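Major allergen Dau c 1 (PDB 2WQL) is a pathogenesis-related Bet v 1-family allergen linked to plant defence that probably binds small ligands, perhaps abscisic acid, in its large internal pocket. Local coordinates at residues 67-72 with 83-88; 97-102 with 119-124; 8-13 with 142-147; 93-98 with 126-131; 62-67 with 88-93. The protein carries 4 engineered substitutions. All coordinates share one frame; numbering follows the deposited sequence.

Contact 1 of 5, residues 67-72 with 83-88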
# COMPACT_ATOMS: atom_id res chain seq x y z
N MET A 67 25.16 6.69 24.44
CA MET A 67 25.52 6.32 23.06
C MET A 67 26.36 7.40 22.38
O MET A 67 26.14 8.59 22.59
CB MET A 67 24.28 6.02 22.22
CG MET A 67 23.43 7.20 21.88
SD MET A 67 21.88 6.65 21.14
CE MET A 67 20.74 6.89 22.52
N THR A 68 27.34 6.95 21.60
CA THR A 68 28.23 7.81 20.84
C THR A 68 27.96 7.55 19.38
O THR A 68 28.08 6.42 18.92
CB THR A 68 29.70 7.48 21.14
OG1 THR A 68 29.96 7.68 22.53
CG2 THR A 68 30.66 8.34 20.32
N VAL A 69 27.60 8.60 18.65
CA VAL A 69 27.17 8.48 17.25
C VAL A 69 28.02 9.35 16.33
O VAL A 69 28.12 10.55 16.54
CB VAL A 69 25.70 8.90 17.10
CG1 VAL A 69 25.22 8.76 15.65
CG2 VAL A 69 24.84 8.07 18.04
N ARG A 70 28.60 8.73 15.31
CA ARG A 70 29.42 9.43 14.32
C ARG A 70 28.58 9.68 13.08
O ARG A 70 27.87 8.79 12.64
CB ARG A 70 30.63 8.58 13.96
CG ARG A 70 31.53 9.16 12.88
CD ARG A 70 32.68 8.23 12.58
NE ARG A 70 32.20 7.00 11.94
CZ ARG A 70 32.64 5.78 12.21
NH1 ARG A 70 33.57 5.57 13.11
NH2 ARG A 70 32.12 4.75 11.57
N THR A 71 28.68 10.88 12.51
CA THR A 71 28.07 11.18 11.22
C THR A 71 29.06 10.79 10.12
O THR A 71 30.16 11.33 10.09
CB THR A 71 27.75 12.69 11.05
OG1 THR A 71 26.90 13.15 12.11
CG2 THR A 71 27.09 12.97 9.68
N ASP A 72 28.65 9.89 9.22
CA ASP A 72 29.48 9.42 8.12
C ASP A 72 29.28 10.27 6.87
O ASP A 72 30.22 10.49 6.11
CB ASP A 72 29.17 7.97 7.80
CG ASP A 72 29.34 7.05 9.00
OD1 ASP A 72 30.48 6.92 9.50
OD2 ASP A 72 28.33 6.44 9.45
N SER A 83 25.00 7.52 9.43
CA SER A 83 25.65 7.64 10.72
C SER A 83 25.83 6.29 11.39
O SER A 83 25.08 5.35 11.09
CB SER A 83 24.83 8.52 11.65
OG SER A 83 23.54 7.98 11.83
N THR A 84 26.82 6.21 12.29
CA THR A 84 27.19 4.95 12.93
C THR A 84 27.27 5.08 14.43
O THR A 84 27.89 6.00 14.93
CB THR A 84 28.56 4.46 12.44
OG1 THR A 84 28.57 4.43 11.01
CG2 THR A 84 28.87 3.05 12.96
N VAL A 85 26.63 4.16 15.14
CA VAL A 85 26.75 4.13 16.59
C VAL A 85 28.00 3.32 16.91
O VAL A 85 28.11 2.17 16.49
CB VAL A 85 25.52 3.48 17.28
CG1 VAL A 85 25.66 3.57 18.77
CG2 VAL A 85 24.22 4.14 16.80
N ILE A 86 28.94 3.93 17.62
CA ILE A 86 30.26 3.33 17.80
C ILE A 86 30.63 3.01 19.25
O ILE A 86 31.61 2.29 19.49
CB ILE A 86 31.37 4.20 17.14
CG1 ILE A 86 31.49 5.57 17.81
CG2 ILE A 86 31.08 4.38 15.66
CD1 ILE A 86 32.74 6.34 17.41
N ASP A 87 29.88 3.53 20.21
CA ASP A 87 30.17 3.30 21.63
C ASP A 87 28.91 3.48 22.43
O ASP A 87 27.94 4.05 21.95
CB ASP A 87 31.26 4.26 22.14
CG ASP A 87 31.92 3.79 23.47
OD1 ASP A 87 31.74 2.62 23.87
OD2 ASP A 87 32.65 4.60 24.12
N GLY A 88 28.94 2.98 23.66
CA GLY A 88 27.86 3.19 24.63
C GLY A 88 27.22 1.88 25.06
O GLY A 88 27.42 0.86 24.40
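Asp72 reaches across to Thr84 in an antiparallel beta hairpin, strands 66-75 and 80-87 of the curved Bet v 1 sheet. Their side chains meet at about a right angle, and Thr84 OG1 gives a hydrogen bond of 2.6 Å to Asp72 OD2, received on the syn lone pair. The other carboxylate oxygen, Asp72 OD1, takes Arg70 NE at 3.0 Å in a salt bridge lying in the guanidinium plane. A bend at chi3 (68°) in an otherwise extended Arg70 chain swings NE toward that acid. Arg70, the residue paired with Thr84, runs beside it and points the same way, while Ile86 crosses the arginine at about a right angle and lays CG2 over one guanidinium face, 3.8 Å from Arg70 NH1. On this same face of the sheet, Thr68 CG2 rests 3.8 Å from Ile86 CG1.

The opposite face is plainer. Val69 and Val85 bring their CG2 methyls together at 4.2 Å, and Val69 CG1 also reaches Ser83 CB. The bound ligand, o-acetaldehydyl-hexaethylene glycol, touches Val69 and Ser83, making this the pocket side of the hairpin.

Backbone bonds join Thr84 to Arg70 in both directions. Beyond them the pairing slips by one residue: Val69 is opposite Val85 but Thr68 is opposite Asp87, a beta bulge that leaves Ile86 as the extra residue. At the bulge Ile86 N gives Thr68 O a hydrogen bond of 2.9 Å, and Val85 CA approaches the same oxygen at 3.5 Å in a CA-H...O contact.

Contact 2 of 5, residues 97-102 with 119-124; sequences SIETHM and IFHTKG. Engineered in segment 97-102: Met102 (natural residue Leu).
This is an antiparallel strand pairing in the hairpin of strands 95-106 and 112-122, the latter one strand in from the 5-12 edge of the Bet v 1 sheet, where Ser97 is paired with His121 and Glu99 with Ile119. Both are hydrogen-bonded pairs. The Glu99 pair is joined by Ile119 N to Glu99 O at 2.7 Å and by the return bond from Glu99 N; in the Ser97 pair, His121 N to Ser97 O is sound, but the return bond is weak.

The face of Glu99 and His121 is organised by the glutamate, which lies between two histidines. Its CG stands anti to the backbone N (chi1 -179°), on an extended chain that carries the carboxylate to them. Glu99 OE1 receives His121 NE2 at 2.9 Å, in the plane of that imidazole, with carboxylate and ring only 20° apart. Glu99 OE2 receives His101 NE2 at 2.6 Å through its anti lone pair. His101 ND1 is hydrogen-bonded to Asp82, so carboxylates at both its nitrogens would probably favour a charged ring; Pro106 of the second subunit packs on it. Ile119 lies alongside Glu99, with its CD1 3.8 Å from Glu99 OE2.

Ile98 and Phe120 occupy the other face, a non-hydrogen-bonded pair side by side and pointing the same way. Leu91 adjoins the isoleucine and Val128 the phenylalanine. Between the pair, Ile98 CG2 comes within 3.8 Å of Phe120 CE2.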
# COMPACT_ATOMS: atom_id res chain seq x y z
N SER A 97 29.40 -2.23 16.06
CA SER A 97 28.83 -0.95 15.62
C SER A 97 27.45 -1.11 14.98
O SER A 97 27.12 -2.19 14.48
CB SER A 97 29.79 -0.27 14.65
OG SER A 97 29.82 -0.93 13.40
N ILE A 98 26.64 -0.05 15.03
CA ILE A 98 25.35 -0.01 14.34
C ILE A 98 25.41 1.01 13.20
O ILE A 98 25.37 2.21 13.43
CB ILE A 98 24.18 0.31 15.28
CG1 ILE A 98 24.15 -0.63 16.48
CG2 ILE A 98 22.85 0.21 14.53
CD1 ILE A 98 23.11 -0.29 17.50
N GLU A 99 25.53 0.51 11.98
CA GLU A 99 25.67 1.35 10.79
C GLU A 99 24.26 1.70 10.31
O GLU A 99 23.47 0.80 10.09
CB GLU A 99 26.45 0.58 9.72
CG GLU A 99 26.73 1.27 8.40
CD GLU A 99 27.12 0.27 7.29
OE1 GLU A 99 27.86 -0.71 7.57
OE2 GLU A 99 26.68 0.47 6.12
N THR A 100 23.93 2.98 10.18
CA THR A 100 22.59 3.39 9.72
C THR A 100 22.61 4.28 8.47
O THR A 100 23.51 5.07 8.25
CB THR A 100 21.80 4.13 10.82
OG1 THR A 100 22.26 5.48 10.92
CG2 THR A 100 21.95 3.45 12.15
N HIS A 101 21.58 4.14 7.65
CA HIS A 101 21.45 4.91 6.40
C HIS A 101 20.01 5.39 6.28
O HIS A 101 19.09 4.59 6.27
CB HIS A 101 21.77 4.04 5.19
CG HIS A 101 23.14 3.45 5.22
ND1 HIS A 101 24.24 4.11 4.70
CD2 HIS A 101 23.60 2.27 5.70
CE1 HIS A 101 25.31 3.35 4.87
NE2 HIS A 101 24.95 2.23 5.47
N MET A 102 19.82 6.70 6.23
CA MET A 102 18.50 7.28 6.25
C MET A 102 18.25 8.12 5.01
O MET A 102 19.13 8.85 4.55
CB MET A 102 18.33 8.15 7.48
CG MET A 102 16.91 8.56 7.74
SD MET A 102 16.81 9.71 9.10
CE MET A 102 17.43 11.18 8.28
N ILE A 119 22.28 -1.63 10.07
CA ILE A 119 23.07 -2.84 9.90
C ILE A 119 23.89 -3.05 11.15
O ILE A 119 24.68 -2.18 11.52
CB ILE A 119 23.97 -2.76 8.67
CG1 ILE A 119 23.13 -2.49 7.42
CG2 ILE A 119 24.78 -4.04 8.53
CD1 ILE A 119 23.93 -2.14 6.20
N PHE A 120 23.69 -4.20 11.80
CA PHE A 120 24.35 -4.52 13.07
C PHE A 120 25.59 -5.39 12.84
O PHE A 120 25.49 -6.55 12.43
CB PHE A 120 23.39 -5.25 14.01
CG PHE A 120 22.08 -4.55 14.22
CD1 PHE A 120 20.98 -4.88 13.46
CD2 PHE A 120 21.96 -3.55 15.18
CE1 PHE A 120 19.78 -4.23 13.65
CE2 PHE A 120 20.76 -2.89 15.38
CZ PHE A 120 19.67 -3.23 14.61
N HIS A 121 26.75 -4.84 13.14
CA HIS A 121 28.00 -5.57 13.08
C HIS A 121 28.34 -6.15 14.44
O HIS A 121 28.60 -5.41 15.39
CB HIS A 121 29.12 -4.63 12.64
CG HIS A 121 28.90 -4.05 11.28
ND1 HIS A 121 29.07 -4.79 10.12
CD2 HIS A 121 28.50 -2.82 10.89
CE1 HIS A 121 28.79 -4.02 9.08
NE2 HIS A 121 28.44 -2.82 9.52
N THR A 122 28.35 -7.48 14.53
CA THR A 122 28.57 -8.17 15.79
C THR A 122 29.81 -9.09 15.72
O THR A 122 30.21 -9.52 14.64
CB THR A 122 27.34 -9.00 16.19
OG1 THR A 122 27.27 -10.19 15.38
CG2 THR A 122 26.05 -8.21 16.01
N LYS A 123 30.38 -9.41 16.88
CA LYS A 123 31.46 -10.37 16.97
C LYS A 123 30.92 -11.79 16.79
O LYS A 123 30.02 -12.22 17.52
CB LYS A 123 32.18 -10.24 18.33
N GLY A 124 31.47 -12.52 15.83
CA GLY A 124 31.06 -13.90 15.55
C GLY A 124 29.66 -13.99 14.99
O GLY A 124 29.26 -13.15 14.20

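Contact 3 of 5, residues 8-13 with 142-147; sequences LEITSS and ALFKAI
Ile10 and Phe144 make the buried, close-packed half of this contact between strand 5-12 and the long helix 130-153. The two side chains slide past each other in opposite directions, and Ile10 CG2 settles over one face of the phenyl ring, 3.9 Å from the centroid and 21° off its normal, a CH-pi contact displaced toward CD2 and CE2. Ile10 CD1 covers the inner end of the same ring, 4.0 Å from Phe144 CG. With CG anti to the backbone N (chi1 -179°), the ring leaves the helix toward the strand, where Ser12 CB meets its edge 4.1 Å from Phe144 CE2.

The solvent side is sparser and polar. There Lys145 turns at chi2, bringing its CD to the edge of the Phe144 ring, and NZ gives a hydrogen bond of 2.9 Å to Thr11 O, in the plane of the carbonyl. The ammonium also forms a salt bridge with Glu148. Thr11 turns its CB away from the helix, and Ala138 of the third subunit packs on Lys145.

Strand and helix run nearly parallel here, 20° apart with axes 10.3 Å from each other, the long helix lying against the sheet as in the Bet v 1 fold. Leu143 on the same helix touches the bound ligand. Ile19 and Ile23 of helix 16-25 adjoin Phe144, as does Thr114 of strand 112-122, which pairs with Ile10.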
# COMPACT_ATOMS: atom_id res chain seq x y z
N LEU A 8 13.19 0.64 9.24
CA LEU A 8 12.11 1.36 9.89
C LEU A 8 11.63 2.46 8.96
O LEU A 8 12.44 3.23 8.44
CB LEU A 8 12.61 1.99 11.19
CG LEU A 8 11.62 2.90 11.92
CD1 LEU A 8 10.43 2.08 12.48
CD2 LEU A 8 12.35 3.70 13.03
N GLU A 9 10.32 2.53 8.76
CA GLU A 9 9.74 3.58 7.94
C GLU A 9 8.79 4.39 8.79
O GLU A 9 8.01 3.82 9.54
CB GLU A 9 9.01 2.98 6.74
CG GLU A 9 9.97 2.35 5.76
CD GLU A 9 9.33 1.96 4.43
OE1 GLU A 9 8.09 2.16 4.25
OE2 GLU A 9 10.08 1.45 3.56
N ILE A 10 8.89 5.71 8.71
CA ILE A 10 7.97 6.57 9.44
C ILE A 10 7.30 7.55 8.48
O ILE A 10 7.96 8.29 7.77
CB ILE A 10 8.67 7.35 10.58
CG1 ILE A 10 9.41 6.40 11.53
CG2 ILE A 10 7.66 8.15 11.36
CD1 ILE A 10 10.44 7.08 12.41
N THR A 11 5.98 7.54 8.47
CA THR A 11 5.20 8.42 7.63
C THR A 11 4.88 9.72 8.35
O THR A 11 4.66 9.73 9.57
CB THR A 11 3.88 7.72 7.20
OG1 THR A 11 4.20 6.58 6.41
CG2 THR A 11 3.00 8.63 6.38
N SER A 12 4.86 10.81 7.60
CA SER A 12 4.53 12.13 8.13
C SER A 12 3.78 12.95 7.10
O SER A 12 4.00 12.82 5.92
CB SER A 12 5.80 12.88 8.53
OG SER A 12 5.50 14.19 9.01
N SER A 13 2.89 13.82 7.57
CA SER A 13 2.20 14.75 6.69
C SER A 13 3.04 15.99 6.42
O SER A 13 2.68 16.77 5.55
CB SER A 13 0.85 15.18 7.30
OG SER A 13 1.03 15.83 8.53
N ALA A 142 9.25 7.91 18.73
CA ALA A 142 8.85 8.88 19.75
C ALA A 142 9.55 10.22 19.54
O ALA A 142 8.93 11.27 19.58
CB ALA A 142 9.16 8.35 21.15
N LEU A 143 10.85 10.17 19.30
CA LEU A 143 11.63 11.37 19.10
C LEU A 143 11.28 12.03 17.76
O LEU A 143 11.12 13.25 17.69
CB LEU A 143 13.13 11.06 19.19
CG LEU A 143 14.08 12.25 19.14
CD1 LEU A 143 13.76 13.24 20.25
CD2 LEU A 143 15.53 11.75 19.22
N PHE A 144 11.15 11.23 16.72
CA PHE A 144 10.72 11.73 15.41
C PHE A 144 9.43 12.55 15.54
O PHE A 144 9.35 13.67 15.03
CB PHE A 144 10.47 10.57 14.44
CG PHE A 144 10.05 11.00 13.07
CD1 PHE A 144 10.99 11.06 12.04
CD2 PHE A 144 8.76 11.34 12.79
CE1 PHE A 144 10.63 11.45 10.77
CE2 PHE A 144 8.39 11.74 11.52
CZ PHE A 144 9.33 11.79 10.51
N LYS A 145 8.44 11.98 16.22
CA LYS A 145 7.13 12.58 16.31
C LYS A 145 7.09 13.80 17.22
O LYS A 145 6.29 14.71 17.02
CB LYS A 145 6.10 11.54 16.75
CG LYS A 145 5.78 10.47 15.68
CD LYS A 145 5.15 11.10 14.43
CE LYS A 145 4.62 10.06 13.43
NZ LYS A 145 4.08 10.76 12.19
N ALA A 146 7.95 13.83 18.23
CA ALA A 146 8.07 15.02 19.06
C ALA A 146 8.60 16.17 18.19
O ALA A 146 8.15 17.31 18.31
CB ALA A 146 8.99 14.77 20.25
N ILE A 147 9.54 15.86 17.31
CA ILE A 147 10.10 16.84 16.38
C ILE A 147 9.06 17.27 15.33
O ILE A 147 8.93 18.45 15.02
CB ILE A 147 11.40 16.31 15.69
CG1 ILE A 147 12.54 16.24 16.71
CG2 ILE A 147 11.83 17.21 14.55
CD1 ILE A 147 13.69 15.35 16.27

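Contact 4 of 5, residues 93-98 with 126-131; sequences GFIESI and AVVPEE
Ala126, whose methyl rests against Phe94, is fixed through its carbonyl oxygen, which accepts a hydrogen bond from Thr122 OG1 back on strand 112-122. Two residues on, Val128 N is bonded to the side-chain oxygen of Gln4. These bonds anchor the backbone at Ala126 and Val128, but what the segment offers to residues 93-98 is almost wholly apolar. Phe94 does most of the touching. Its CB points toward the other segment, and CD1 of the ring lies 3.7 Å from Ala126 CB. Farther along the ring, Phe94 CE1 lies 3.9 Å from Val127 O, a plain contact. At the far tip Pro129 CD comes to the ring edge, 4.4 Å from Phe94 CZ.

In the Bet v 1 fold this is where the turn leading into strand 95-106 packs on the connection from the last strand to the long C-terminal helix; Pro129 takes the N-cap position of helix 130-153. Beneath the aromatic ring, Ile95 lays CG1 against one face, about 4.0 Å from its plane. The same isoleucine crosses Val128 at about a right angle, and Ile95 CD1 approaches Val128 CG2 to 3.9 Å. Val128 is buried, and it continues inward onto Phe120 of strand 112-122. Just past Ile95, Glu96 and Ser97 both face His121 in a classic beta bulge.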
# COMPACT_ATOMS: atom_id res chain seq x y z
N GLY A 93 26.72 -6.02 25.22
CA GLY A 93 28.09 -6.48 25.43
C GLY A 93 28.91 -6.70 24.17
O GLY A 93 30.11 -6.87 24.24
N PHE A 94 28.27 -6.72 23.02
CA PHE A 94 28.80 -7.48 21.88
C PHE A 94 28.61 -6.90 20.50
O PHE A 94 29.12 -7.50 19.54
CB PHE A 94 28.15 -8.88 21.88
CG PHE A 94 26.64 -8.87 21.70
CD1 PHE A 94 26.08 -9.01 20.45
CD2 PHE A 94 25.80 -8.72 22.80
CE1 PHE A 94 24.71 -9.02 20.27
CE2 PHE A 94 24.40 -8.71 22.64
CZ PHE A 94 23.87 -8.86 21.37
N ILE A 95 27.86 -5.80 20.36
CA ILE A 95 27.69 -5.15 19.05
C ILE A 95 28.91 -4.27 18.81
O ILE A 95 29.22 -3.40 19.63
CB ILE A 95 26.43 -4.26 18.98
CG1 ILE A 95 25.16 -5.08 19.27
CG2 ILE A 95 26.34 -3.63 17.61
CD1 ILE A 95 23.86 -4.25 19.39
N GLU A 96 29.62 -4.50 17.71
CA GLU A 96 30.80 -3.69 17.40
C GLU A 96 30.38 -2.29 16.96
O GLU A 96 30.94 -1.29 17.43
CB GLU A 96 31.64 -4.35 16.32
CG GLU A 96 32.28 -5.68 16.75
CD GLU A 96 32.88 -6.47 15.57
OE1 GLU A 96 32.48 -6.24 14.40
OE2 GLU A 96 33.76 -7.34 15.84
N SER A 97 29.40 -2.23 16.06
CA SER A 97 28.83 -0.95 15.62
C SER A 97 27.45 -1.11 14.98
O SER A 97 27.12 -2.19 14.48
CB SER A 97 29.79 -0.27 14.65
OG SER A 97 29.82 -0.93 13.40
N ILE A 98 26.64 -0.05 15.03
CA ILE A 98 25.35 -0.01 14.34
C ILE A 98 25.41 1.01 13.20
O ILE A 98 25.37 2.21 13.43
CB ILE A 98 24.18 0.31 15.28
CG1 ILE A 98 24.15 -0.63 16.48
CG2 ILE A 98 22.85 0.21 14.53
CD1 ILE A 98 23.11 -0.29 17.50
N ALA A 126 26.89 -13.68 16.73
CA ALA A 126 25.98 -13.13 17.74
C ALA A 126 24.83 -12.36 17.07
O ALA A 126 25.05 -11.54 16.20
CB ALA A 126 26.75 -12.26 18.72
N VAL A 127 23.62 -12.66 17.50
CA VAL A 127 22.42 -12.01 16.94
C VAL A 127 21.85 -10.99 17.93
O VAL A 127 21.77 -11.25 19.13
CB VAL A 127 21.36 -13.06 16.58
CG1 VAL A 127 20.07 -12.38 16.19
CG2 VAL A 127 21.88 -13.97 15.45
N VAL A 128 21.47 -9.82 17.42
CA VAL A 128 20.77 -8.81 18.21
C VAL A 128 19.30 -9.20 18.34
O VAL A 128 18.62 -9.33 17.33
CB VAL A 128 20.83 -7.44 17.55
CG1 VAL A 128 20.16 -6.41 18.44
CG2 VAL A 128 22.29 -7.04 17.23
N PRO A 129 18.80 -9.39 19.57
CA PRO A 129 17.43 -9.86 19.75
C PRO A 129 16.35 -8.90 19.27
O PRO A 129 16.53 -7.68 19.33
CB PRO A 129 17.31 -10.05 21.26
CG PRO A 129 18.69 -10.16 21.74
CD PRO A 129 19.50 -9.30 20.87
N GLU A 130 15.22 -9.46 18.83
CA GLU A 130 14.11 -8.68 18.31
C GLU A 130 13.60 -7.64 19.32
O GLU A 130 13.24 -6.52 18.94
CB GLU A 130 12.99 -9.63 17.83
CG GLU A 130 11.95 -9.02 16.87
CD GLU A 130 12.56 -8.41 15.58
OE1 GLU A 130 13.64 -8.87 15.12
OE2 GLU A 130 11.94 -7.46 15.01
N GLU A 131 13.61 -7.96 20.62
CA GLU A 131 13.11 -6.99 21.63
C GLU A 131 13.93 -5.70 21.64
O GLU A 131 13.40 -4.63 21.81
CB GLU A 131 12.97 -7.61 23.04
CG GLU A 131 14.28 -7.70 23.89
CD GLU A 131 14.06 -7.83 25.42
OE1 GLU A 131 13.41 -6.93 26.02
OE2 GLU A 131 14.57 -8.80 26.03

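Contact 5 of 5, residues 62-67 with 88-93; sequences SPITTM and GDILLG. Engineered in segment 62-67: Thr66 (natural residue Ser).
Gly88, at phi 119° and psi 166°, brings its CA to 3.2 Å from Thr66 O just before the chain turns through the short 3-10 segment 89-91. Having no side chain, it can lie directly against the backbone of residues 66 and 67.

Asp89 follows and puts its carboxylate over the opposing turn. Its OD1 takes two amides: Thr65 N at 3.1 Å on the syn lone pair, and Thr66 N from above the carboxylate plane. Its OD2 receives Thr65 OG1 at 2.8 Å, also from above the plane, the two side chains crossing at about a right angle. The reverse link runs from Asp89 N to the hydroxyl OG1 of Thr66, an engineered residue, at 3.2 Å. Two amides and a hydroxyl together probably fix the way the carboxylate is turned.

Ile90 makes the apolar half. Its CG1, anti to the backbone N (chi1 -176°), lies 3.8 Å from Ile64 CD1, while Ile90 CG2 meets Met67 CB at 3.7 Å and Ile90 CD1 approaches Met67 SD.

Around this, Phe135 of helix 130-153 packs on Ile64, and Val85 of strand 80-87 adjoins Ile90, placing this junction between the end of the sheet and the long helix.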
# COMPACT_ATOMS: atom_id res chain seq x y z
N SER A 62 17.30 5.07 32.66
CA SER A 62 16.90 4.60 31.32
C SER A 62 17.52 3.26 30.89
O SER A 62 18.62 2.93 31.30
CB SER A 62 17.21 5.68 30.29
OG SER A 62 16.75 6.96 30.73
N PRO A 63 16.80 2.49 30.05
CA PRO A 63 17.33 1.20 29.60
C PRO A 63 18.63 1.34 28.84
O PRO A 63 19.50 0.49 28.98
CB PRO A 63 16.22 0.67 28.68
CG PRO A 63 14.98 1.36 29.14
CD PRO A 63 15.44 2.73 29.53
N ILE A 64 18.74 2.39 28.02
CA ILE A 64 20.01 2.81 27.39
C ILE A 64 20.44 4.13 28.02
O ILE A 64 19.70 5.11 27.92
CB ILE A 64 19.84 3.06 25.90
CG1 ILE A 64 19.42 1.77 25.17
CG2 ILE A 64 21.12 3.62 25.31
CD1 ILE A 64 19.11 1.98 23.65
N THR A 65 21.61 4.16 28.66
CA THR A 65 22.08 5.39 29.33
C THR A 65 23.08 6.22 28.49
O THR A 65 23.16 7.44 28.69
CB THR A 65 22.70 5.12 30.73
OG1 THR A 65 24.09 4.79 30.60
CG2 THR A 65 21.98 3.98 31.44
N THR A 66 23.84 5.59 27.60
CA THR A 66 24.88 6.29 26.82
C THR A 66 25.01 5.76 25.40
O THR A 66 24.97 4.54 25.17
CB THR A 66 26.29 6.13 27.45
OG1 THR A 66 26.61 4.74 27.57
CG2 THR A 66 26.38 6.78 28.83
N MET A 67 25.16 6.69 24.44
CA MET A 67 25.52 6.32 23.06
C MET A 67 26.36 7.40 22.38
O MET A 67 26.14 8.59 22.59
CB MET A 67 24.28 6.02 22.22
CG MET A 67 23.43 7.20 21.88
SD MET A 67 21.88 6.65 21.14
CE MET A 67 20.74 6.89 22.52
N GLY A 88 28.94 2.98 23.66
CA GLY A 88 27.86 3.19 24.63
C GLY A 88 27.22 1.88 25.06
O GLY A 88 27.42 0.86 24.40
N ASP A 89 26.44 1.91 26.14
CA ASP A 89 25.76 0.67 26.59
C ASP A 89 24.63 0.22 25.64
O ASP A 89 24.10 -0.88 25.78
CB ASP A 89 25.29 0.77 28.06
CG ASP A 89 24.28 1.88 28.29
OD1 ASP A 89 23.68 2.35 27.30
OD2 ASP A 89 24.06 2.27 29.46
N ILE A 90 24.28 1.08 24.68
CA ILE A 90 23.41 0.71 23.56
C ILE A 90 23.97 -0.49 22.77
O ILE A 90 23.22 -1.25 22.17
CB ILE A 90 23.21 1.91 22.59
CG1 ILE A 90 22.22 1.56 21.47
CG2 ILE A 90 24.54 2.34 21.97
CD1 ILE A 90 21.76 2.76 20.65
N LEU A 91 25.30 -0.65 22.76
CA LEU A 91 25.93 -1.77 22.06
C LEU A 91 25.87 -3.07 22.86
O LEU A 91 26.41 -4.10 22.44
CB LEU A 91 27.39 -1.45 21.75
CG LEU A 91 27.64 -0.22 20.87
CD1 LEU A 91 29.13 -0.12 20.66
CD2 LEU A 91 26.91 -0.26 19.55
N LEU A 92 25.20 -3.04 24.01
CA LEU A 92 25.10 -4.20 24.88
C LEU A 92 26.53 -4.72 25.09
O LEU A 92 27.50 -3.94 25.12
CB LEU A 92 24.16 -5.26 24.28
CG LEU A 92 22.85 -4.70 23.66
CD1 LEU A 92 22.08 -5.79 22.91
CD2 LEU A 92 21.96 -4.02 24.71
N GLY A 93 26.72 -6.02 25.22
CA GLY A 93 28.09 -6.48 25.43
C GLY A 93 28.91 -6.70 24.17
O GLY A 93 30.11 -6.87 24.24

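Contact 3 is the buried one, joining the first strand to the long helix mainly by aromatic and aliphatic packing; contacts 2 and 5 lie at the surface and rely on carboxylates, and contacts 1 and 4 are intermediate. Contacts 1 and 2 are successive hairpins of one sheet, coupled where strands 80-87 and 95-106 pair through Val85 N and Ile98 O. Contact 5 shares Met67 and Gly88 with contact 1 and closes the open end of its hairpin. Contact 4 overlaps contact 2 at Ser97 and Ile98 of strand 95-106 and packs on the loop leading into helix 130-153, whereas contact 3 engages that helix farther along, about 24 Å away between centres.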